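Local coordinates for protein putative triphosphoribosyl-dephospho-coA synthase (Archaeoglobus fulgidus DSM 4304, PDB 3H9P) that is of unproven function but probably binds ATP and may act as a triphosphoribosyl-dephospho-CoA synthase, at residues 87-98 and 126-136; 198-206 and 218-227. All coordinates share one frame; numbering follows the deposited sequence.

Overall arrangement
Both contacts belong to a single all-helical fold without any strand, and both lie inside the region assigned to the ATP:dephospho-CoA triphosphoribosyl transferase family, yet they share no helix. Contact 1 joins the turn between helices 76-88 and 92-105 to the turn between helices 118-129 and 133-138. Contact 2 comes later along the chain, opening after contact 1 has closed, and pairs helix 196-208 with helix 212-225, its near neighbour in sequence. Their centres are about 34 Å apart, on opposite sides of the chain's centre, and their nearest atoms about 21 Å apart. Residues of contact 1 also meet the second subunit, whereas no other chain of the assembly touches contact 2.

Contact 1: residues 87-98 and 126-136; sequences LRRTDFRDSLSV and IAQKKINLYEW
Arg88 lays its CG squarely over the middle of the Tyr134 ring, 3.7 Å from CG to the ring centroid, a CH-pi contact. The two side chains run side by side in the same direction, the guanidinium plane turned 61° from the ring. A chi1 near 180° swings the Tyr134 ring away from its own backbone N and across to Arg88, and its OH bonds to Val151 O. Replacing the tyrosine by alanine would probably leave Arg88 CG without the ring face it lies on and Val151 O without this hydroxyl donor.

Two helix starts meet beside this pair, Asp91 with Asp94 and Asn132 with Glu135 each forming a capping box. Thr90 and Ser95 suit their places because their short hydroxyls can bond to the backbone of the opposite turn. Thr90 OG1 donates to Leu87 O and accepts from Leu133 N (3.2 Å), while Ser95 OG donates to Ile131 O at 2.9 Å, tilted 25° from the carbonyl plane. Leu133 is a knob among Leu87, Asp94, Ser95 and Val98, its CD1 lying 3.8 Å from Val98 CG2. Phe92 presents one ring face to Ala127 O and the other to its own neighbour Arg93 CG.

Helix 36-46 packs on Thr90 and Leu133, and helix 58-68 on Leu87 and Val98; Lys129 of the second subunit donates to Lys130 O and sets its ammonium group against the Glu135 carboxylate.

Contact 2: residues 198-206 and 218-227; sequences YAEKITEWA and LDEKLLKDGA
Trp205 and Lys221 cross at about a right angle, the lysine's methylenes meeting the six-membered part of the indole, with CE 3.3 Å from Trp205 CH2. The segments run nearly antiparallel, 162° between their directions, and the consecutive helices 196-208 and 212-225, joined by a short connection, form a helical hairpin. The segment axes come no closer than 11.5 Å, so long side chains have to bridge the gap.

The close packing lies on the buried side. Leu218, whose chi1 of 178° carries CG away from its own backbone N, splits its branches: CD1 reaches Trp205 CB and CE3, while CD2 lies against Ala206 CA at 3.9 Å. The small alanine lets this leucine approach the opposing backbone. Leu222 CD1 sits at the edge of the Trp205 ring; its 3.3 Å separation from Ile202 CD1 is shorter than normal van der Waals contact and doubtful in detail. Leu182 of helix 171-182 touches Ile202, Ala206 and Leu218, extending the apolar cluster.

The solvent side is looser and more polar: Lys221 is exposed, and Trp205 and Asp225 are only partly covered. Tyr198 reaches from covered surroundings, where Val190 packs on it and Ala227 CB meets its CE2 (3.8 Å), out to this polar rim. Ala227 follows the Schellman motif in which Gly226 takes the positive phi that glycine readily adopts.

At the rim Tyr198 OH donates to Asp225 OD2 at 2.5 Å, a shortness that should not be pressed; ring and carboxylate planes stand 68° apart. Asp225 OD2 also forms a salt bridge with Lys221 NZ, at 3.5 Å. Both partners would be expected to favour the ionised carboxylate, giving the hairpin a polar link beside its apolar cluster.

Contact 1: residues 87-98 and 126-136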
loop_
_atom_site.group_PDB
_atom_site.type_symbol
_atom_site.label_atom_id
_atom_site.label_comp_id
_atom_site.label_asym_id
_atom_site.label_seq_id
_atom_site.Cartn_x
_atom_site.Cartn_y
_atom_site.Cartn_z
ATOM N N LEU A 87 12.170 18.685 -4.239
ATOM C CA LEU A 87 11.126 17.645 -4.399
ATOM C C LEU A 87 9.762 18.241 -4.740
ATOM O O LEU A 87 9.015 17.699 -5.577
ATOM C CB LEU A 87 11.032 16.780 -3.128
ATOM C CG LEU A 87 12.120 15.720 -3.013
ATOM C CD1 LEU A 87 12.267 15.256 -1.547
ATOM C CD2 LEU A 87 11.874 14.531 -3.945
ATOM N N ARG A 88 9.448 19.363 -4.086
ATOM C CA ARG A 88 8.224 20.099 -4.345
ATOM C C ARG A 88 8.242 20.701 -5.761
ATOM O O ARG A 88 7.196 20.939 -6.339
ATOM C CB ARG A 88 8.039 21.245 -3.340
ATOM C CG ARG A 88 7.973 20.893 -1.873
ATOM C CD ARG A 88 7.899 22.207 -1.032
ATOM N NE ARG A 88 7.514 21.939 0.356
ATOM C CZ ARG A 88 8.233 22.218 1.450
ATOM N NH1 ARG A 88 9.409 22.841 1.358
ATOM N NH2 ARG A 88 7.751 21.883 2.656
ATOM N N ARG A 89 9.411 20.987 -6.320
ATOM C CA ARG A 89 9.427 21.595 -7.657
ATOM C C ARG A 89 9.576 20.542 -8.756
ATOM O O ARG A 89 9.809 20.895 -9.908
ATOM C CB ARG A 89 10.554 22.633 -7.792
ATOM C CG ARG A 89 10.363 23.915 -7.004
ATOM C CD ARG A 89 11.688 24.614 -6.760
ATOM N NE ARG A 89 11.535 25.561 -5.658
ATOM C CZ ARG A 89 11.121 26.825 -5.790
ATOM N NH1 ARG A 89 10.856 27.331 -6.999
ATOM N NH2 ARG A 89 10.985 27.597 -4.711
ATOM N N THR A 90 9.487 19.264 -8.406
ATOM C CA THR A 90 9.553 18.198 -9.412
ATOM C C THR A 90 8.265 18.263 -10.212
ATOM O O THR A 90 7.397 19.054 -9.886
ATOM C CB THR A 90 9.644 16.787 -8.780
ATOM O OG1 THR A 90 8.575 16.624 -7.832
ATOM C CG2 THR A 90 11.006 16.584 -8.101
ATOM N N ASP A 91 8.140 17.464 -11.266
ATOM C CA ASP A 91 6.849 17.338 -11.967
ATOM C C ASP A 91 6.463 15.846 -12.112
ATOM O O ASP A 91 7.127 14.972 -11.513
ATOM C CB ASP A 91 6.876 18.083 -13.299
ATOM C CG ASP A 91 7.770 17.427 -14.303
ATOM O OD1 ASP A 91 8.293 16.331 -14.010
ATOM O OD2 ASP A 91 7.971 18.007 -15.391
ATOM N N PHE A 92 5.419 15.558 -12.888
ATOM C CA PHE A 92 4.846 14.196 -12.958
ATOM C C PHE A 92 5.791 13.229 -13.642
ATOM O O PHE A 92 5.788 12.034 -13.353
ATOM C CB PHE A 92 3.450 14.163 -13.619
ATOM C CG PHE A 92 3.471 14.376 -15.119
ATOM C CD1 PHE A 92 3.221 15.623 -15.651
ATOM C CD2 PHE A 92 3.732 13.327 -15.989
ATOM C CE1 PHE A 92 3.227 15.833 -17.046
ATOM C CE2 PHE A 92 3.745 13.524 -17.359
ATOM C CZ PHE A 92 3.490 14.782 -17.894
ATOM N N ARG A 93 6.637 13.749 -14.521
ATOM C CA ARG A 93 7.638 12.915 -15.154
ATOM C C ARG A 93 8.616 12.346 -14.138
ATOM O O ARG A 93 9.104 11.228 -14.316
ATOM C CB ARG A 93 8.373 13.684 -16.221
ATOM C CG ARG A 93 7.462 14.188 -17.317
ATOM C CD ARG A 93 8.250 14.444 -18.552
ATOM N NE ARG A 93 7.378 14.483 -19.724
ATOM C CZ ARG A 93 7.812 14.662 -20.965
ATOM N NH1 ARG A 93 9.121 14.828 -21.193
ATOM N NH2 ARG A 93 6.944 14.675 -21.969
ATOM N N ASP A 94 8.878 13.071 -13.056
ATOM C CA ASP A 94 9.742 12.515 -11.998
ATOM C C ASP A 94 9.094 11.327 -11.301
ATOM O O ASP A 94 9.742 10.329 -10.991
ATOM C CB ASP A 94 10.101 13.579 -10.966
ATOM C CG ASP A 94 10.996 14.640 -11.539
ATOM O OD1 ASP A 94 12.166 14.266 -11.835
ATOM O OD2 ASP A 94 10.522 15.814 -11.736
ATOM N N SER A 95 7.802 11.454 -11.055
ATOM C CA SER A 95 6.991 10.356 -10.534
ATOM C C SER A 95 7.014 9.122 -11.407
ATOM O O SER A 95 7.170 8.017 -10.906
ATOM C CB SER A 95 5.559 10.838 -10.398
ATOM O OG SER A 95 5.492 11.643 -9.257
ATOM N N LEU A 96 6.871 9.344 -12.712
ATOM C CA LEU A 96 6.853 8.287 -13.715
ATOM C C LEU A 96 8.213 7.558 -13.784
ATOM O O LEU A 96 8.264 6.329 -13.805
ATOM C CB LEU A 96 6.458 8.873 -15.101
ATOM C CG LEU A 96 4.998 9.311 -15.288
ATOM C CD1 LEU A 96 4.702 9.930 -16.684
ATOM C CD2 LEU A 96 4.039 8.143 -15.046
ATOM N N SER A 97 9.305 8.326 -13.824
ATOM C CA SER A 97 10.642 7.761 -13.710
ATOM C C SER A 97 10.800 6.984 -12.407
ATOM O O SER A 97 11.308 5.866 -12.402
ATOM C CB SER A 97 11.687 8.857 -13.733
ATOM O OG SER A 97 11.749 9.425 -15.013
ATOM N N VAL A 98 10.346 7.558 -11.306
ATOM C CA VAL A 98 10.507 6.839 -10.072
ATOM C C VAL A 98 9.736 5.509 -10.101
ATOM O O VAL A 98 10.276 4.473 -9.684
ATOM C CB VAL A 98 10.157 7.708 -8.860
ATOM C CG1 VAL A 98 10.043 6.877 -7.585
ATOM C CG2 VAL A 98 11.233 8.779 -8.681
ATOM N N ILE A 126 -1.196 9.547 -12.673
ATOM C CA ILE A 126 -0.068 10.437 -12.439
ATOM C C ILE A 126 0.042 11.473 -13.548
ATOM O O ILE A 126 -0.010 12.673 -13.286
ATOM C CB ILE A 126 1.270 9.700 -12.252
ATOM C CG1 ILE A 126 1.237 8.904 -10.941
ATOM C CG2 ILE A 126 2.405 10.717 -12.177
ATOM C CD1 ILE A 126 2.259 7.806 -10.883
ATOM N N ALA A 127 0.148 10.999 -14.784
ATOM C CA ALA A 127 0.145 11.886 -15.950
ATOM C C ALA A 127 -1.038 12.869 -15.942
ATOM O O ALA A 127 -0.838 14.081 -15.876
ATOM C CB ALA A 127 0.170 11.068 -17.243
ATOM N N GLN A 128 -2.262 12.332 -15.966
ATOM C CA GLN A 128 -3.489 13.133 -16.058
ATOM C C GLN A 128 -3.600 14.240 -15.011
ATOM O O GLN A 128 -3.916 15.382 -15.354
ATOM C CB GLN A 128 -4.731 12.239 -15.971
ATOM C CG GLN A 128 -4.871 11.199 -17.073
ATOM C CD GLN A 128 -5.151 11.802 -18.430
ATOM O OE1 GLN A 128 -6.280 12.183 -18.720
ATOM N NE2 GLN A 128 -4.124 11.881 -19.277
ATOM N N LYS A 129 -3.355 13.902 -13.742
ATOM C CA LYS A 129 -3.509 14.852 -12.637
ATOM C C LYS A 129 -2.232 15.617 -12.339
ATOM O O LYS A 129 -2.167 16.397 -11.360
ATOM C CB LYS A 129 -3.989 14.133 -11.364
ATOM C CG LYS A 129 -5.422 13.598 -11.441
ATOM C CD LYS A 129 -6.372 14.721 -11.735
ATOM C CE LYS A 129 -7.791 14.330 -11.532
ATOM N NZ LYS A 129 -8.668 15.439 -11.974
ATOM N N LYS A 130 -1.210 15.365 -13.159
ATOM C CA LYS A 130 0.089 16.018 -13.028
ATOM C C LYS A 130 0.601 15.928 -11.591
ATOM O O LYS A 130 0.845 16.933 -10.905
ATOM C CB LYS A 130 0.004 17.457 -13.546
ATOM C CG LYS A 130 -0.362 17.508 -15.029
ATOM C CD LYS A 130 -0.352 18.945 -15.548
ATOM C CE LYS A 130 -1.161 19.107 -16.816
ATOM N NZ LYS A 130 -1.031 20.487 -17.424
ATOM N N ILE A 131 0.739 14.692 -11.129
ATOM C CA ILE A 131 1.110 14.454 -9.749
ATOM C C ILE A 131 2.611 14.318 -9.652
ATOM O O ILE A 131 3.208 13.305 -10.083
ATOM C CB ILE A 131 0.376 13.247 -9.118
ATOM C CG1 ILE A 131 -1.143 13.420 -9.298
ATOM C CG2 ILE A 131 0.763 13.119 -7.659
ATOM C CD1 ILE A 131 -2.051 12.354 -8.599
ATOM N N ASN A 132 3.230 15.350 -9.086
ATOM C CA ASN A 132 4.658 15.342 -8.966
ATOM C C ASN A 132 5.126 14.368 -7.867
ATOM O O ASN A 132 4.325 13.738 -7.174
ATOM C CB ASN A 132 5.191 16.760 -8.842
ATOM C CG ASN A 132 5.203 17.281 -7.422
ATOM O OD1 ASN A 132 4.992 16.567 -6.457
ATOM N ND2 ASN A 132 5.491 18.561 -7.299
ATOM N N LEU A 133 6.422 14.220 -7.706
ATOM C CA LEU A 133 6.908 13.143 -6.867
ATOM C C LEU A 133 6.585 13.451 -5.412
ATOM O O LEU A 133 6.370 12.560 -4.604
ATOM C CB LEU A 133 8.400 12.978 -7.060
ATOM C CG LEU A 133 9.135 11.944 -6.214
ATOM C CD1 LEU A 133 8.580 10.487 -6.501
ATOM C CD2 LEU A 133 10.610 12.084 -6.573
ATOM N N TYR A 134 6.544 14.744 -5.100
ATOM C CA TYR A 134 6.271 15.201 -3.747
ATOM C C TYR A 134 4.833 14.879 -3.397
ATOM O O TYR A 134 4.565 14.255 -2.361
ATOM C CB TYR A 134 6.544 16.691 -3.641
ATOM C CG TYR A 134 6.299 17.254 -2.275
ATOM C CD1 TYR A 134 7.218 17.033 -1.254
ATOM C CD2 TYR A 134 5.165 18.043 -2.002
ATOM C CE1 TYR A 134 7.040 17.562 0.001
ATOM C CE2 TYR A 134 4.964 18.586 -0.714
ATOM C CZ TYR A 134 5.925 18.333 0.272
ATOM O OH TYR A 134 5.807 18.808 1.541
ATOM N N GLU A 135 3.928 15.293 -4.280
ATOM C CA GLU A 135 2.476 15.103 -4.095
ATOM C C GLU A 135 2.134 13.626 -4.022
ATOM O O GLU A 135 1.351 13.204 -3.193
ATOM C CB GLU A 135 1.681 15.807 -5.202
ATOM C CG GLU A 135 2.007 17.295 -5.279
ATOM C CD GLU A 135 1.609 17.978 -6.592
ATOM O OE1 GLU A 135 1.726 17.392 -7.698
ATOM O OE2 GLU A 135 1.183 19.149 -6.518
ATOM N N TRP A 136 2.737 12.846 -4.898
ATOM C CA TRP A 136 2.562 11.412 -4.874
ATOM C C TRP A 136 2.893 10.888 -3.480
ATOM O O TRP A 136 2.059 10.240 -2.842
ATOM C CB TRP A 136 3.465 10.764 -5.918
ATOM C CG TRP A 136 3.083 9.354 -6.233
ATOM C CD1 TRP A 136 1.875 8.764 -6.014
ATOM C CD2 TRP A 136 3.894 8.373 -6.888
ATOM N NE1 TRP A 136 1.890 7.466 -6.455
ATOM C CE2 TRP A 136 3.111 7.198 -7.009
ATOM C CE3 TRP A 136 5.219 8.366 -7.375
ATOM C CZ2 TRP A 136 3.600 6.014 -7.598
ATOM C CZ3 TRP A 136 5.720 7.173 -7.960
ATOM C CH2 TRP A 136 4.905 6.017 -8.061
#

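Contact 2: residues 198-206 and 218-227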
loop_
_atom_site.group_PDB
_atom_site.type_symbol
_atom_site.label_atom_id
_atom_site.label_comp_id
_atom_site.label_asym_id
_atom_site.label_seq_id
_atom_site.Cartn_x
_atom_site.Cartn_y
_atom_site.Cartn_z
ATOM N N TYR A 198 4.687 -9.140 12.718
ATOM C CA TYR A 198 6.060 -9.626 12.641
ATOM C C TYR A 198 7.033 -8.451 12.537
ATOM O O TYR A 198 8.073 -8.431 13.196
ATOM C CB TYR A 198 6.247 -10.608 11.467
ATOM C CG TYR A 198 7.611 -11.253 11.429
ATOM C CD1 TYR A 198 7.782 -12.612 11.730
ATOM C CD2 TYR A 198 8.732 -10.510 11.094
ATOM C CE1 TYR A 198 9.052 -13.190 11.711
ATOM C CE2 TYR A 198 10.000 -11.076 11.067
ATOM C CZ TYR A 198 10.156 -12.397 11.376
ATOM O OH TYR A 198 11.423 -12.902 11.333
ATOM N N ALA A 199 6.695 -7.455 11.725
ATOM C CA ALA A 199 7.472 -6.204 11.700
ATOM C C ALA A 199 7.599 -5.521 13.102
ATOM O O ALA A 199 8.683 -5.087 13.503
ATOM C CB ALA A 199 6.910 -5.249 10.657
ATOM N N GLU A 200 6.498 -5.432 13.835
ATOM C CA GLU A 200 6.513 -4.814 15.177
ATOM C C GLU A 200 7.409 -5.629 16.083
ATOM O O GLU A 200 8.083 -5.091 16.963
ATOM C CB GLU A 200 5.107 -4.754 15.778
ATOM C CG GLU A 200 4.707 -3.377 16.250
ATOM C CD GLU A 200 3.801 -2.659 15.252
ATOM O OE1 GLU A 200 2.563 -2.839 15.306
ATOM O OE2 GLU A 200 4.316 -1.904 14.407
ATOM N N LYS A 201 7.441 -6.933 15.835
ATOM C CA LYS A 201 8.188 -7.830 16.694
ATOM C C LYS A 201 9.686 -7.644 16.544
ATOM O O LYS A 201 10.425 -7.858 17.487
ATOM C CB LYS A 201 7.799 -9.282 16.445
ATOM C CG LYS A 201 7.953 -10.139 17.679
ATOM C CD LYS A 201 6.759 -10.082 18.615
ATOM C CE LYS A 201 6.725 -11.313 19.517
ATOM N NZ LYS A 201 5.547 -11.359 20.469
ATOM N N ILE A 202 10.123 -7.244 15.351
ATOM C CA ILE A 202 11.523 -6.926 15.062
ATOM C C ILE A 202 11.980 -5.783 15.917
ATOM O O ILE A 202 13.065 -5.821 16.474
ATOM C CB ILE A 202 11.730 -6.539 13.574
ATOM C CG1 ILE A 202 11.276 -7.675 12.654
ATOM C CG2 ILE A 202 13.223 -6.161 13.264
ATOM C CD1 ILE A 202 11.939 -8.953 12.951
ATOM N N THR A 203 11.157 -4.747 16.023
ATOM C CA THR A 203 11.552 -3.621 16.843
ATOM C C THR A 203 11.816 -4.111 18.264
ATOM O O THR A 203 12.830 -3.745 18.855
ATOM C CB THR A 203 10.561 -2.482 16.803
ATOM O OG1 THR A 203 9.365 -2.902 17.439
ATOM C CG2 THR A 203 10.266 -2.085 15.357
ATOM N N GLU A 204 10.970 -5.007 18.772
ATOM C CA GLU A 204 11.140 -5.516 20.148
ATOM C C GLU A 204 12.361 -6.411 20.298
ATOM O O GLU A 204 13.022 -6.389 21.358
ATOM C CB GLU A 204 9.880 -6.222 20.652
ATOM C CG GLU A 204 8.704 -5.266 20.715
ATOM C CD GLU A 204 7.359 -5.948 20.898
ATOM O OE1 GLU A 204 7.271 -7.163 20.636
ATOM O OE2 GLU A 204 6.386 -5.260 21.296
ATOM N N TRP A 205 12.646 -7.200 19.256
ATOM C CA TRP A 205 13.820 -8.074 19.287
ATOM C C TRP A 205 15.049 -7.226 19.119
ATOM O O TRP A 205 16.059 -7.453 19.789
ATOM C CB TRP A 205 13.790 -9.133 18.186
ATOM C CG TRP A 205 12.621 -10.076 18.268
ATOM C CD1 TRP A 205 11.929 -10.440 19.395
ATOM C CD2 TRP A 205 12.014 -10.778 17.181
ATOM N NE1 TRP A 205 10.918 -11.308 19.069
ATOM C CE2 TRP A 205 10.948 -11.537 17.717
ATOM C CE3 TRP A 205 12.268 -10.847 15.807
ATOM C CZ2 TRP A 205 10.139 -12.370 16.919
ATOM C CZ3 TRP A 205 11.450 -11.648 15.014
ATOM C CH2 TRP A 205 10.399 -12.395 15.572
ATOM N N ALA A 206 14.958 -6.223 18.236
ATOM C CA ALA A 206 16.086 -5.314 18.037
ATOM C C ALA A 206 16.455 -4.634 19.340
ATOM O O ALA A 206 17.627 -4.561 19.656
ATOM C CB ALA A 206 15.831 -4.270 16.911
ATOM N N LEU A 218 19.609 -12.673 15.900
ATOM C CA LEU A 218 18.551 -11.947 15.238
ATOM C C LEU A 218 18.764 -11.952 13.743
ATOM O O LEU A 218 17.852 -12.285 12.997
ATOM C CB LEU A 218 18.436 -10.520 15.766
ATOM C CG LEU A 218 17.377 -9.619 15.114
ATOM C CD1 LEU A 218 15.961 -10.191 15.197
ATOM C CD2 LEU A 218 17.409 -8.241 15.782
ATOM N N ASP A 219 19.971 -11.617 13.303
ATOM C CA ASP A 219 20.231 -11.534 11.876
ATOM C C ASP A 219 19.869 -12.848 11.235
ATOM O O ASP A 219 19.178 -12.878 10.211
ATOM C CB ASP A 219 21.695 -11.199 11.610
ATOM C CG ASP A 219 21.997 -9.727 11.810
ATOM O OD1 ASP A 219 21.044 -8.916 11.697
ATOM O OD2 ASP A 219 23.170 -9.381 12.093
ATOM N N GLU A 220 20.293 -13.933 11.878
ATOM C CA GLU A 220 20.030 -15.267 11.370
ATOM C C GLU A 220 18.561 -15.683 11.432
ATOM O O GLU A 220 18.126 -16.550 10.652
ATOM C CB GLU A 220 20.900 -16.299 12.075
ATOM C CG GLU A 220 21.239 -17.444 11.185
ATOM C CD GLU A 220 21.624 -18.689 11.957
ATOM O OE1 GLU A 220 22.534 -18.602 12.821
ATOM O OE2 GLU A 220 21.008 -19.751 11.691
ATOM N N LYS A 221 17.806 -15.090 12.357
ATOM C CA LYS A 221 16.376 -15.392 12.428
ATOM C C LYS A 221 15.635 -14.718 11.276
ATOM O O LYS A 221 14.804 -15.336 10.603
ATOM C CB LYS A 221 15.764 -14.986 13.761
ATOM C CG LYS A 221 14.362 -15.577 13.942
ATOM C CD LYS A 221 13.362 -14.563 14.546
ATOM C CE LYS A 221 11.978 -15.184 14.666
ATOM N NZ LYS A 221 12.041 -16.677 14.640
ATOM N N LEU A 222 15.965 -13.445 11.075
ATOM C CA LEU A 222 15.503 -12.646 9.952
ATOM C C LEU A 222 15.792 -13.316 8.603
ATOM O O LEU A 222 14.933 -13.348 7.716
ATOM C CB LEU A 222 16.151 -11.261 10.036
ATOM C CG LEU A 222 15.379 -10.161 10.785
ATOM C CD1 LEU A 222 14.586 -10.681 11.982
ATOM C CD2 LEU A 222 16.269 -8.971 11.174
ATOM N N LEU A 223 16.996 -13.865 8.468
ATOM C CA LEU A 223 17.361 -14.637 7.285
ATOM C C LEU A 223 16.551 -15.931 7.121
ATOM O O LEU A 223 15.900 -16.117 6.090
ATOM C CB LEU A 223 18.861 -14.932 7.259
ATOM C CG LEU A 223 19.366 -15.435 5.906
ATOM C CD1 LEU A 223 19.152 -14.372 4.834
ATOM C CD2 LEU A 223 20.828 -15.837 5.987
ATOM N N LYS A 224 16.582 -16.821 8.112
ATOM C CA LYS A 224 15.799 -18.060 8.013
ATOM C C LYS A 224 14.322 -17.739 7.742
ATOM O O LYS A 224 13.646 -18.464 7.009
ATOM C CB LYS A 224 15.956 -18.931 9.260
ATOM C CG LYS A 224 17.310 -19.652 9.385
ATOM C CD LYS A 224 17.299 -21.118 8.815
ATOM C CE LYS A 224 18.133 -22.067 9.685
ATOM N NZ LYS A 224 17.892 -23.537 9.423
ATOM N N ASP A 225 13.836 -16.635 8.305
ATOM C CA ASP A 225 12.468 -16.204 8.052
ATOM C C ASP A 225 12.225 -15.570 6.686
ATOM O O ASP A 225 11.074 -15.502 6.251
ATOM C CB ASP A 225 11.980 -15.272 9.155
ATOM C CG ASP A 225 11.668 -16.017 10.427
ATOM O OD1 ASP A 225 11.726 -17.259 10.405
ATOM O OD2 ASP A 225 11.371 -15.381 11.451
ATOM N N GLY A 226 13.288 -15.122 6.011
ATOM C CA GLY A 226 13.158 -14.398 4.730
ATOM C C GLY A 226 12.722 -12.946 4.941
ATOM O O GLY A 226 12.142 -12.310 4.043
ATOM N N ALA A 227 13.000 -12.416 6.128
ATOM C CA ALA A 227 12.600 -11.054 6.476
ATOM C C ALA A 227 13.791 -10.110 6.421
ATOM O O ALA A 227 14.615 -10.137 7.318
ATOM C CB ALA A 227 12.001 -11.043 7.878
#